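Local coordinates for hypothetical protein AGR_L_1239 (Agrobacterium tumefaciens str. C58, PDB 1VQS) that is of unknown function but belongs to the NIPSNAP family and folds as a ferredoxin-like alpha/beta domain that associates with copies of itself, at residues P28-V33 / N61-I66; E40-H45 / H65-S70; D73-R78 / A102-M107; R81-A84 / W88-F91. All coordinates share one frame; numbering follows the deposited sequence.

Contact 1: P28-V33 / N61-I66; sequences PAYLKV and NEIVHI
Two side chains of helix 27-46, the ring of Tyr30 and a methyl of Leu31, close on Ile63 of strand 62-69, and no hydrogen bond joins the segments. Tyr30 is met along its CD1-CE1 bond: CE1 lies 3.7 Å from Ile63 CG1, and CD1 is 3.9 Å from Ile63 CD1, the isoleucine crossing the ring at a slant. With CG placed opposite the backbone N (chi1 176°), the tyrosine reaches from the helix down to the strand. Leu31 brings a single methyl, its CD2 standing 4.0 Å from Ile63 CD1, the two side chains running past each other in opposite senses. Helix against antiparallel sheet is the basic layer of the ferredoxin-like fold, and here the first long helix covers the inner strand 62-69 near that strand's start; Tyr52 and Phe54 of strand 48-55 border Ile63 as well. The polar end of Tyr30 is provided for by another strand, its OH forming a hydrogen bond with that of Tyr52, while Ile63 CG2 lies 4.0 Å from Tyr30 OH as an apolar neighbour. Glu62 belongs to a different surface, where OE1 forms a salt bridge with Lys105 of a second subunit.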
loop_
_atom_site.group_PDB
_atom_site.type_symbol
_atom_site.label_atom_id
_atom_site.label_comp_id
_atom_site.label_asym_id
_atom_site.label_seq_id
_atom_site.Cartn_x
_atom_site.Cartn_y
_atom_site.Cartn_z
ATOM N N PRO B 28 -24.757 -5.664 1.205
ATOM C CA PRO B 28 -26.090 -6.224 1.522
ATOM C C PRO B 28 -26.355 -7.577 0.856
ATOM O O PRO B 28 -26.872 -8.483 1.534
ATOM C CB PRO B 28 -27.066 -5.151 1.022
ATOM C CG PRO B 28 -26.259 -3.871 1.025
ATOM C CD PRO B 28 -24.852 -4.307 0.648
ATOM N N ALA B 29 -26.013 -7.736 -0.419
ATOM C CA ALA B 29 -26.195 -9.043 -1.081
ATOM C C ALA B 29 -25.380 -10.161 -0.460
ATOM O O ALA B 29 -25.854 -11.297 -0.287
ATOM C CB ALA B 29 -25.905 -8.942 -2.568
ATOM N N TYR B 30 -24.143 -9.832 -0.113
ATOM C CA TYR B 30 -23.233 -10.772 0.515
ATOM C C TYR B 30 -23.778 -11.239 1.857
ATOM O O TYR B 30 -23.839 -12.444 2.153
ATOM C CB TYR B 30 -21.847 -10.118 0.659
ATOM C CG TYR B 30 -20.830 -10.942 1.381
ATOM C CD1 TYR B 30 -20.755 -10.909 2.772
ATOM C CD2 TYR B 30 -19.885 -11.706 0.703
ATOM C CE1 TYR B 30 -19.812 -11.658 3.456
ATOM C CE2 TYR B 30 -18.940 -12.463 1.396
ATOM C CZ TYR B 30 -18.917 -12.440 2.770
ATOM O OH TYR B 30 -17.981 -13.181 3.466
ATOM N N LEU B 31 -24.154 -10.288 2.699
ATOM C CA LEU B 31 -24.616 -10.659 4.038
ATOM C C LEU B 31 -25.900 -11.468 3.984
ATOM O O LEU B 31 -26.101 -12.376 4.806
ATOM C CB LEU B 31 -24.818 -9.428 4.903
ATOM C CG LEU B 31 -23.518 -8.718 5.278
ATOM C CD1 LEU B 31 -23.886 -7.431 6.004
ATOM C CD2 LEU B 31 -22.627 -9.584 6.148
ATOM N N LYS B 32 -26.755 -11.156 3.014
ATOM C CA LYS B 32 -28.010 -11.893 2.876
ATOM C C LYS B 32 -27.751 -13.364 2.578
ATOM O O LYS B 32 -28.267 -14.244 3.253
ATOM C CB LYS B 32 -28.898 -11.275 1.806
ATOM C CG LYS B 32 -30.200 -12.058 1.588
ATOM C CD LYS B 32 -30.983 -11.546 0.381
ATOM C CE LYS B 32 -31.633 -10.186 0.639
ATOM N NZ LYS B 32 -32.877 -10.294 1.461
ATOM N N VAL B 33 -26.949 -13.626 1.554
ATOM C CA VAL B 33 -26.739 -15.003 1.121
ATOM C C VAL B 33 -25.873 -15.780 2.128
ATOM O O VAL B 33 -26.092 -16.964 2.356
ATOM C CB VAL B 33 -26.195 -15.063 -0.328
ATOM C CG1 VAL B 33 -24.727 -14.719 -0.379
ATOM C CG2 VAL B 33 -26.442 -16.439 -0.943
ATOM N N ASN B 61 -16.921 -1.283 1.839
ATOM C CA ASN B 61 -17.135 -2.597 1.228
ATOM C C ASN B 61 -16.313 -3.696 1.889
ATOM O O ASN B 61 -15.935 -4.662 1.232
ATOM C CB ASN B 61 -16.824 -2.569 -0.273
ATOM C CG ASN B 61 -17.626 -1.525 -1.018
ATOM O OD1 ASN B 61 -18.853 -1.523 -0.980
ATOM N ND2 ASN B 61 -16.936 -0.613 -1.698
ATOM N N GLU B 62 -16.021 -3.561 3.176
ATOM C CA GLU B 62 -15.172 -4.533 3.854
ATOM C C GLU B 62 -15.956 -5.463 4.768
ATOM O O GLU B 62 -16.863 -5.047 5.498
ATOM C CB GLU B 62 -14.081 -3.828 4.653
ATOM C CG GLU B 62 -13.025 -4.761 5.239
ATOM C CD GLU B 62 -11.919 -4.021 5.961
ATOM O OE1 GLU B 62 -12.134 -3.669 7.150
ATOM O OE2 GLU B 62 -10.878 -3.814 5.324
ATOM N N ILE B 63 -15.567 -6.733 4.730
ATOM C CA ILE B 63 -16.015 -7.782 5.658
ATOM C C ILE B 63 -14.824 -8.220 6.516
ATOM O O ILE B 63 -13.741 -8.434 5.978
ATOM C CB ILE B 63 -16.584 -8.990 4.894
ATOM C CG1 ILE B 63 -17.849 -8.594 4.119
ATOM C CG2 ILE B 63 -16.901 -10.165 5.848
ATOM C CD1 ILE B 63 -19.029 -8.193 4.950
ATOM N N VAL B 64 -15.014 -8.360 7.828
ATOM C CA VAL B 64 -14.014 -8.978 8.693
ATOM C C VAL B 64 -14.684 -10.056 9.496
ATOM O O VAL B 64 -15.706 -9.807 10.125
ATOM C CB VAL B 64 -13.417 -7.981 9.645
ATOM C CG1 VAL B 64 -12.560 -8.686 10.727
ATOM C CG2 VAL B 64 -12.563 -6.972 8.906
ATOM N N HIS B 65 -14.155 -11.269 9.452
ATOM C CA HIS B 65 -14.670 -12.303 10.329
ATOM C C HIS B 65 -13.522 -12.997 11.029
ATOM O O HIS B 65 -12.414 -13.054 10.507
ATOM C CB HIS B 65 -15.669 -13.264 9.654
ATOM C CG HIS B 65 -15.209 -13.921 8.383
ATOM N ND1 HIS B 65 -14.999 -15.284 8.266
ATOM C CD2 HIS B 65 -15.024 -13.410 7.149
ATOM C CE1 HIS B 65 -14.679 -15.567 7.021
ATOM N NE2 HIS B 65 -14.685 -14.454 6.319
ATOM N N ILE B 66 -13.807 -13.439 12.255
ATOM C CA ILE B 66 -12.823 -13.937 13.168
ATOM C C ILE B 66 -13.262 -15.295 13.694
ATOM O O ILE B 66 -14.420 -15.479 14.106
ATOM C CB ILE B 66 -12.675 -12.993 14.336
ATOM C CG1 ILE B 66 -12.393 -11.578 13.839
ATOM C CG2 ILE B 66 -11.616 -13.508 15.265
ATOM C CD1 ILE B 66 -12.124 -10.580 14.931
#

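Contact 2: E40-H45 / H65-S70; sequences EIQKSH and HIWAFS
Trp67 and Gln42 make the dense part of this contact, with Lys43 at its margin. The indole meets the helix with its six-membered ring: CZ2 is 3.7 Å from Gln42 CD, and CH2 is 4.0 Å from Gln42 CG. Gln42 is extended beyond CG, and its amide is carried across to the indole, which it meets obliquely with the planes 60° apart. The amide also comes near the imidazole, NE2 of Gln42 lying 4.0 Å from His65 CE1 without a hydrogen bond. Within the strand, Trp67 NE1 donates to His65 ND1 over 2.9 Å at an N-H...acceptor angle of 161°. The bond lies close to both ring planes and would steady the rotation of each ring; Tyr52 stacks on the imidazole and probably restrains it further.

Lys43 marks the looser side. Its CG reaches the indole edge, 3.8 Å from Trp67 CH2, but the chain then bends and leads away from the strand. Its ammonium ends in a salt bridge on the exposed Glu40, Lys43 NZ to Glu40 OE2 at 2.8 Å, about one turn back along the helix. The axes of helix 40-45 and strand 65-69 stand 11.3 Å apart and run 26° from parallel, a helix-on-sheet layer of the ferredoxin-like fold in which large side chains span the gap.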
loop_
_atom_site.group_PDB
_atom_site.type_symbol
_atom_site.label_atom_id
_atom_site.label_comp_id
_atom_site.label_asym_id
_atom_site.label_seq_id
_atom_site.Cartn_x
_atom_site.Cartn_y
_atom_site.Cartn_z
ATOM N N GLU B 40 -24.199 -21.347 8.480
ATOM C CA GLU B 40 -24.348 -22.586 9.260
ATOM C C GLU B 40 -23.451 -23.724 8.764
ATOM O O GLU B 40 -22.830 -24.452 9.569
ATOM C CB GLU B 40 -25.821 -23.010 9.359
ATOM C CG GLU B 40 -26.607 -22.099 10.294
ATOM C CD GLU B 40 -26.009 -22.028 11.726
ATOM O OE1 GLU B 40 -25.858 -23.099 12.391
ATOM O OE2 GLU B 40 -25.682 -20.907 12.174
ATOM N N ILE B 41 -23.357 -23.869 7.447
ATOM C CA ILE B 41 -22.418 -24.834 6.890
ATOM C C ILE B 41 -20.981 -24.487 7.273
ATOM O O ILE B 41 -20.224 -25.347 7.710
ATOM C CB ILE B 41 -22.589 -24.938 5.354
ATOM C CG1 ILE B 41 -23.952 -25.569 4.997
ATOM C CG2 ILE B 41 -21.446 -25.721 4.733
ATOM C CD1 ILE B 41 -24.433 -25.278 3.572
ATOM N N GLN B 42 -20.609 -23.212 7.153
ATOM C CA GLN B 42 -19.238 -22.797 7.441
ATOM C C GLN B 42 -18.904 -23.082 8.915
ATOM O O GLN B 42 -17.884 -23.683 9.219
ATOM C CB GLN B 42 -19.052 -21.316 7.142
ATOM C CG GLN B 42 -17.622 -20.893 7.153
ATOM C CD GLN B 42 -17.467 -19.458 6.735
ATOM O OE1 GLN B 42 -18.369 -18.653 6.969
ATOM N NE2 GLN B 42 -16.290 -19.111 6.167
ATOM N N LYS B 43 -19.789 -22.697 9.830
ATOM C CA LYS B 43 -19.599 -22.952 11.266
ATOM C C LYS B 43 -19.493 -24.441 11.562
ATOM O O LYS B 43 -18.736 -24.876 12.458
ATOM C CB LYS B 43 -20.725 -22.351 12.112
ATOM C CG LYS B 43 -20.709 -20.839 12.154
ATOM C CD LYS B 43 -22.053 -20.235 12.555
ATOM C CE LYS B 43 -22.468 -20.517 13.945
ATOM N NZ LYS B 43 -23.883 -20.017 14.077
ATOM N N SER B 44 -20.264 -25.249 10.832
ATOM C CA SER B 44 -20.273 -26.679 11.105
ATOM C C SER B 44 -18.961 -27.364 10.840
ATOM O O SER B 44 -18.750 -28.478 11.320
ATOM C CB SER B 44 -21.357 -27.394 10.327
ATOM O OG SER B 44 -21.002 -27.539 8.972
ATOM N N HIS B 45 -18.083 -26.722 10.070
ATOM C CA HIS B 45 -16.713 -27.239 9.874
ATOM C C HIS B 45 -15.698 -26.490 10.706
ATOM O O HIS B 45 -14.857 -27.097 11.348
ATOM C CB HIS B 45 -16.318 -27.187 8.395
ATOM C CG HIS B 45 -17.147 -28.084 7.529
ATOM N ND1 HIS B 45 -17.029 -29.456 7.541
ATOM C CD2 HIS B 45 -18.124 -27.791 6.631
ATOM C CE1 HIS B 45 -17.908 -29.971 6.695
ATOM N NE2 HIS B 45 -18.577 -28.981 6.121
ATOM N N HIS B 65 -14.155 -11.269 9.452
ATOM C CA HIS B 65 -14.670 -12.303 10.329
ATOM C C HIS B 65 -13.522 -12.997 11.029
ATOM O O HIS B 65 -12.414 -13.054 10.507
ATOM C CB HIS B 65 -15.669 -13.264 9.654
ATOM C CG HIS B 65 -15.209 -13.921 8.383
ATOM N ND1 HIS B 65 -14.999 -15.284 8.266
ATOM C CD2 HIS B 65 -15.024 -13.410 7.149
ATOM C CE1 HIS B 65 -14.679 -15.567 7.021
ATOM N NE2 HIS B 65 -14.685 -14.454 6.319
ATOM N N ILE B 66 -13.807 -13.439 12.255
ATOM C CA ILE B 66 -12.823 -13.937 13.168
ATOM C C ILE B 66 -13.262 -15.295 13.694
ATOM O O ILE B 66 -14.420 -15.479 14.106
ATOM C CB ILE B 66 -12.675 -12.993 14.336
ATOM C CG1 ILE B 66 -12.393 -11.578 13.839
ATOM C CG2 ILE B 66 -11.616 -13.508 15.265
ATOM C CD1 ILE B 66 -12.124 -10.580 14.931
ATOM N N TRP B 67 -12.320 -16.241 13.700
ATOM C CA TRP B 67 -12.554 -17.608 14.147
ATOM C C TRP B 67 -11.491 -17.956 15.174
ATOM O O TRP B 67 -10.354 -17.495 15.049
ATOM C CB TRP B 67 -12.417 -18.571 12.955
ATOM C CG TRP B 67 -13.428 -18.322 11.905
ATOM C CD1 TRP B 67 -13.343 -17.406 10.878
ATOM C CD2 TRP B 67 -14.718 -18.941 11.783
ATOM N NE1 TRP B 67 -14.500 -17.429 10.135
ATOM C CE2 TRP B 67 -15.339 -18.381 10.647
ATOM C CE3 TRP B 67 -15.388 -19.937 12.498
ATOM C CZ2 TRP B 67 -16.610 -18.769 10.223
ATOM C CZ3 TRP B 67 -16.659 -20.329 12.059
ATOM C CH2 TRP B 67 -17.240 -19.738 10.922
ATOM N N ALA B 68 -11.834 -18.799 16.150
ATOM C CA ALA B 68 -10.890 -19.276 17.190
ATOM C C ALA B 68 -10.623 -20.747 16.979
ATOM O O ALA B 68 -11.564 -21.502 16.728
ATOM C CB ALA B 68 -11.487 -19.102 18.569
ATOM N N PHE B 69 -9.346 -21.137 17.110
ATOM C CA PHE B 69 -8.901 -22.539 16.966
ATOM C C PHE B 69 -7.980 -22.943 18.105
ATOM O O PHE B 69 -7.196 -22.115 18.591
ATOM C CB PHE B 69 -8.141 -22.707 15.647
ATOM C CG PHE B 69 -8.962 -22.397 14.433
ATOM C CD1 PHE B 69 -9.880 -23.311 13.982
ATOM C CD2 PHE B 69 -8.823 -21.207 13.745
ATOM C CE1 PHE B 69 -10.662 -23.044 12.860
ATOM C CE2 PHE B 69 -9.606 -20.934 12.637
ATOM C CZ PHE B 69 -10.515 -21.862 12.184
ATOM N N SER B 70 -8.028 -24.203 18.514
ATOM C CA SER B 70 -7.171 -24.639 19.615
ATOM C C SER B 70 -5.738 -24.894 19.165
ATOM O O SER B 70 -4.814 -24.880 19.995
ATOM C CB SER B 70 -7.722 -25.907 20.277
ATOM O OG SER B 70 -7.967 -26.885 19.302
#

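Contact 3: D73-R78 / A102-M107; sequences DDRAER and AENKIM
Arg75 reaches from helix 72-84 to Asn104 and Ile106 on strand 99-109, and its conformation makes the span possible. The first torsion turns the chain away from the main-chain nitrogen, and from CG to NE it stays fully extended; this length lets it touch a strand whose nearest CA, that of Ile106, is 10.8 Å from the CA of Arg75. The final turn, chi4 -78°, swings the guanidinium out of line with the chain. Ile106 approaches the shaft of the arginine obliquely, its CD1 lying 4.1 Å from both Arg75 CD and Arg75 NE. In the ferredoxin-like fold this is the second helix lying on the sheet, and strand 99-109 is the outermost strand on that side within the chain. Asn104 takes the less common rotamer in which CG sits between backbone N and carbonyl carbon (chi1 60°), its amide inclined 50° to the guanidinium. Arg75 NH2 and Asn104 ND2 are 3.4 Å apart, two donors that do not bond to each other. Both residues are bonded to Glu16 on the neighbouring strand, which probably accounts for their closeness: OE1 forms a salt bridge with Arg75 NE, and OE2 accepts from Asn104 ND2. A third subunit supplies further partners: its Glu56 forms a salt bridge with Arg75 NH1, and its Gly58 N donates to Asn104 OD1.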
loop_
_atom_site.group_PDB
_atom_site.type_symbol
_atom_site.label_atom_id
_atom_site.label_comp_id
_atom_site.label_asym_id
_atom_site.label_seq_id
_atom_site.Cartn_x
_atom_site.Cartn_y
_atom_site.Cartn_z
ATOM N N ASP B 73 -2.887 -26.980 13.537
ATOM C CA ASP B 73 -3.115 -28.247 12.830
ATOM C C ASP B 73 -4.606 -28.592 12.821
ATOM O O ASP B 73 -5.129 -29.122 11.827
ATOM C CB ASP B 73 -2.282 -29.398 13.388
ATOM C CG ASP B 73 -0.773 -29.232 13.097
ATOM O OD1 ASP B 73 -0.392 -28.198 12.549
ATOM O OD2 ASP B 73 0.001 -30.135 13.451
ATOM N N ASP B 74 -5.302 -28.285 13.915
ATOM C CA ASP B 74 -6.740 -28.491 13.951
ATOM C C ASP B 74 -7.434 -27.545 12.979
ATOM O O ASP B 74 -8.353 -27.944 12.248
ATOM C CB ASP B 74 -7.308 -28.337 15.363
ATOM C CG ASP B 74 -8.769 -28.788 15.448
ATOM O OD1 ASP B 74 -9.087 -29.921 15.047
ATOM O OD2 ASP B 74 -9.588 -27.986 15.883
ATOM N N ARG B 75 -6.999 -26.290 12.937
ATOM C CA ARG B 75 -7.531 -25.380 11.919
ATOM C C ARG B 75 -7.394 -25.995 10.529
ATOM O O ARG B 75 -8.296 -25.944 9.712
ATOM C CB ARG B 75 -6.790 -24.037 11.947
ATOM C CG ARG B 75 -7.105 -23.124 10.773
ATOM C CD ARG B 75 -6.251 -21.848 10.827
ATOM N NE ARG B 75 -6.639 -21.037 9.684
ATOM C CZ ARG B 75 -6.243 -21.237 8.432
ATOM N NH1 ARG B 75 -5.319 -22.144 8.155
ATOM N NH2 ARG B 75 -6.743 -20.492 7.463
ATOM N N ALA B 76 -6.210 -26.520 10.248
ATOM C CA ALA B 76 -5.961 -27.070 8.916
ATOM C C ALA B 76 -6.918 -28.222 8.581
ATOM O O ALA B 76 -7.450 -28.303 7.477
ATOM C CB ALA B 76 -4.530 -27.527 8.807
ATOM N N GLU B 77 -7.147 -29.091 9.542
ATOM C CA GLU B 77 -8.004 -30.249 9.322
ATOM C C GLU B 77 -9.447 -29.783 9.088
ATOM O O GLU B 77 -10.155 -30.303 8.216
ATOM C CB GLU B 77 -7.913 -31.151 10.528
ATOM C CG GLU B 77 -6.529 -31.801 10.632
ATOM C CD GLU B 77 -6.218 -32.370 11.995
ATOM O OE1 GLU B 77 -7.163 -32.568 12.788
ATOM O OE2 GLU B 77 -5.012 -32.629 12.260
ATOM N N ARG B 78 -9.860 -28.773 9.859
ATOM C CA ARG B 78 -11.214 -28.201 9.719
ATOM C C ARG B 78 -11.412 -27.540 8.365
ATOM O O ARG B 78 -12.460 -27.723 7.718
ATOM C CB ARG B 78 -11.516 -27.224 10.876
ATOM C CG ARG B 78 -11.719 -27.889 12.217
ATOM C CD ARG B 78 -11.774 -26.883 13.322
ATOM N NE ARG B 78 -12.100 -27.473 14.622
ATOM C CZ ARG B 78 -13.335 -27.730 15.057
ATOM N NH1 ARG B 78 -14.388 -27.462 14.300
ATOM N NH2 ARG B 78 -13.514 -28.270 16.247
ATOM N N ALA B 102 -8.731 -10.534 -0.698
ATOM C CA ALA B 102 -8.860 -11.169 0.602
ATOM C C ALA B 102 -7.500 -11.413 1.219
ATOM O O ALA B 102 -6.510 -11.625 0.504
ATOM C CB ALA B 102 -9.584 -12.472 0.463
ATOM N N GLU B 103 -7.469 -11.402 2.552
ATOM C CA GLU B 103 -6.288 -11.795 3.307
ATOM C C GLU B 103 -6.697 -12.388 4.642
ATOM O O GLU B 103 -7.816 -12.158 5.109
ATOM C CB GLU B 103 -5.350 -10.632 3.521
ATOM C CG GLU B 103 -5.810 -9.523 4.409
ATOM C CD GLU B 103 -4.681 -8.468 4.581
ATOM O OE1 GLU B 103 -4.460 -7.696 3.640
ATOM O OE2 GLU B 103 -4.000 -8.477 5.640
ATOM N N ASN B 104 -5.793 -13.189 5.228
ATOM C CA ASN B 104 -5.974 -13.667 6.579
ATOM C C ASN B 104 -4.689 -13.537 7.367
ATOM O O ASN B 104 -3.609 -13.422 6.798
ATOM C CB ASN B 104 -6.540 -15.095 6.619
ATOM C CG ASN B 104 -5.669 -16.138 5.947
ATOM O OD1 ASN B 104 -4.814 -15.833 5.120
ATOM N ND2 ASN B 104 -5.900 -17.412 6.316
ATOM N N LYS B 105 -4.843 -13.566 8.668
ATOM C CA LYS B 105 -3.702 -13.535 9.591
ATOM C C LYS B 105 -4.097 -14.323 10.819
ATOM O O LYS B 105 -5.284 -14.447 11.156
ATOM C CB LYS B 105 -3.288 -12.089 9.969
ATOM C CG LYS B 105 -4.373 -11.208 10.536
ATOM C CD LYS B 105 -3.934 -9.740 10.601
ATOM C CE LYS B 105 -5.000 -8.818 11.156
ATOM N NZ LYS B 105 -4.542 -7.370 10.975
ATOM N N ILE B 106 -3.078 -14.877 11.471
ATOM C CA ILE B 106 -3.216 -15.553 12.764
ATOM C C ILE B 106 -2.606 -14.683 13.858
ATOM O O ILE B 106 -1.477 -14.247 13.729
ATOM C CB ILE B 106 -2.543 -16.934 12.774
ATOM C CG1 ILE B 106 -3.167 -17.825 11.689
ATOM C CG2 ILE B 106 -2.591 -17.579 14.184
ATOM C CD1 ILE B 106 -4.561 -18.286 11.949
HETATM N N MSE B 107 -3.372 -14.443 14.926
HETATM C CA MSE B 107 -2.934 -13.645 16.049
HETATM C C MSE B 107 -3.175 -14.433 17.349
HETATM O O MSE B 107 -3.968 -15.397 17.375
HETATM C CB MSE B 107 -3.626 -12.259 15.982
HETATM C CG MSE B 107 -3.393 -11.436 14.563
HETATM SE SE MSE B 107 -4.077 -9.753 14.831
HETATM C CE MSE B 107 -2.613 -8.981 15.736
#

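Contact 4: R81-A84 / W88-F91; sequences RLMA and WLSF
Leu82 sets one methyl, CD1, over a face of the Trp88 indole, a CH-pi contact at the tight turn where helix 72-84 of the ferredoxin-like fold gives way to the short helix 86-89. The leucine CD1 sits 3.4 Å from the centroid of the five-membered ring of Trp88, only 10° off its normal, so the methyl presses almost squarely on the pyrrole face. The leucine branch point comes down beside it, Leu82 CG being 3.6 Å from Trp88 NE1. Met83, a selenomethionine, takes the edge of the same ring: SE is 4.8 Å from that centroid and 78° off the normal, a Met-aromatic contact close to the ring plane. Although the first bond of its side chain points away from segment 88-91, bends at chi2 and chi3 bring the selenium back to the tryptophan.

What positions these groups lies one step out. A trans first torsion in Trp88 (chi1 -178°) turns the indole toward Leu82, and Gln42 of helix 27-46 packs against it. His45 and Leu46 of that helix likewise adjoin Leu82, so the buried half of the turn rests on the first long helix. The other half is exposed: Leu89 flanks the end of helix 72-84 there, and Met83 CE lies 4.1 Å from Leu89 CD2. The same methyl of Leu89, CD2, comes to 3.3 Å from the backbone oxygen Met83 O.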
loop_
_atom_site.group_PDB
_atom_site.type_symbol
_atom_site.label_atom_id
_atom_site.label_comp_id
_atom_site.label_asym_id
_atom_site.label_seq_id
_atom_site.Cartn_x
_atom_site.Cartn_y
_atom_site.Cartn_z
ATOM N N ARG B 81 -11.827 -30.096 5.609
ATOM C CA ARG B 81 -13.172 -30.663 5.577
ATOM C C ARG B 81 -14.190 -29.678 4.983
ATOM O O ARG B 81 -15.084 -30.059 4.206
ATOM C CB ARG B 81 -13.604 -31.117 6.973
ATOM C CG ARG B 81 -12.831 -32.337 7.420
ATOM C CD ARG B 81 -13.430 -33.032 8.620
ATOM N NE ARG B 81 -13.462 -32.167 9.795
ATOM C CZ ARG B 81 -12.557 -32.143 10.776
ATOM N NH1 ARG B 81 -11.498 -32.931 10.752
ATOM N NH2 ARG B 81 -12.727 -31.304 11.787
ATOM N N LEU B 82 -14.049 -28.398 5.320
ATOM C CA LEU B 82 -14.894 -27.347 4.751
ATOM C C LEU B 82 -14.782 -27.361 3.221
ATOM O O LEU B 82 -15.783 -27.404 2.518
ATOM C CB LEU B 82 -14.490 -25.969 5.279
ATOM C CG LEU B 82 -15.204 -24.741 4.670
ATOM C CD1 LEU B 82 -16.665 -24.740 5.046
ATOM C CD2 LEU B 82 -14.531 -23.439 5.113
HETATM N N MSE B 83 -13.546 -27.358 2.724
HETATM C CA MSE B 83 -13.294 -27.254 1.278
HETATM C C MSE B 83 -13.658 -28.510 0.483
HETATM O O MSE B 83 -13.867 -28.450 -0.726
HETATM C CB MSE B 83 -11.837 -26.821 1.042
HETATM C CG MSE B 83 -11.506 -25.480 1.678
HETATM SE SE MSE B 83 -12.676 -24.000 1.107
HETATM C CE MSE B 83 -12.699 -24.378 -0.728
ATOM N N ALA B 84 -13.754 -29.636 1.150
ATOM C CA ALA B 84 -14.145 -30.898 0.533
ATOM C C ALA B 84 -15.668 -31.088 0.526
ATOM O O ALA B 84 -16.173 -31.991 -0.134
ATOM C CB ALA B 84 -13.498 -32.063 1.262
ATOM N N TRP B 88 -20.634 -26.832 0.772
ATOM C CA TRP B 88 -19.910 -25.568 0.807
ATOM C C TRP B 88 -19.449 -25.154 -0.586
ATOM O O TRP B 88 -19.546 -23.990 -0.934
ATOM C CB TRP B 88 -18.701 -25.648 1.733
ATOM C CG TRP B 88 -17.921 -24.359 1.872
ATOM C CD1 TRP B 88 -16.643 -24.127 1.448
ATOM C CD2 TRP B 88 -18.386 -23.137 2.448
ATOM N NE1 TRP B 88 -16.277 -22.846 1.771
ATOM C CE2 TRP B 88 -17.339 -22.214 2.361
ATOM C CE3 TRP B 88 -19.600 -22.736 3.017
ATOM C CZ2 TRP B 88 -17.450 -20.912 2.860
ATOM C CZ3 TRP B 88 -19.708 -21.456 3.509
ATOM C CH2 TRP B 88 -18.640 -20.559 3.413
ATOM N N LEU B 89 -18.965 -26.102 -1.399
ATOM C CA LEU B 89 -18.524 -25.787 -2.758
ATOM C C LEU B 89 -19.681 -25.292 -3.609
ATOM O O LEU B 89 -19.470 -24.495 -4.536
ATOM C CB LEU B 89 -17.865 -26.994 -3.388
ATOM C CG LEU B 89 -16.599 -27.487 -2.682
ATOM C CD1 LEU B 89 -16.164 -28.817 -3.247
ATOM C CD2 LEU B 89 -15.472 -26.492 -2.863
ATOM N N SER B 90 -20.894 -25.735 -3.310
ATOM C CA SER B 90 -22.083 -25.243 -4.044
ATOM C C SER B 90 -22.534 -23.877 -3.526
ATOM O O SER B 90 -23.282 -23.171 -4.215
ATOM C CB SER B 90 -23.226 -26.237 -4.053
ATOM O OG SER B 90 -23.624 -26.591 -2.759
ATOM N N PHE B 91 -22.130 -23.537 -2.303
ATOM C CA PHE B 91 -22.408 -22.202 -1.781
ATOM C C PHE B 91 -21.434 -21.149 -2.289
ATOM O O PHE B 91 -21.845 -20.022 -2.639
ATOM C CB PHE B 91 -22.370 -22.186 -0.223
ATOM C CG PHE B 91 -22.382 -20.791 0.337
ATOM C CD1 PHE B 91 -23.563 -20.055 0.325
ATOM C CD2 PHE B 91 -21.220 -20.183 0.783
ATOM C CE1 PHE B 91 -23.570 -18.723 0.768
ATOM C CE2 PHE B 91 -21.241 -18.865 1.238
ATOM C CZ PHE B 91 -22.423 -18.147 1.208
#

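How the contacts relate
Taken together, the four contacts trace how two helices, side by side in one layer, are laid on one antiparallel sheet. Contacts 1 and 2 both join helix 27-46 to strand 62-69, sharing His65 and Ile66, with centres about 15 Å apart. Contact 3 follows later in the chain and sets helix 72-84 on strand 99-109 of the same sheet; its centre is about 10 Å from that of contact 2, where Phe69 packs on Arg75 and Arg78. Contact 4 falls in sequence between the two segments of contact 3 and folds the short helix 86-89 back against the end of helix 72-84, beside helix 27-46. Contacts 1, 2 and 3 all reach the second subunit, so the same sheet serves both fold and assembly.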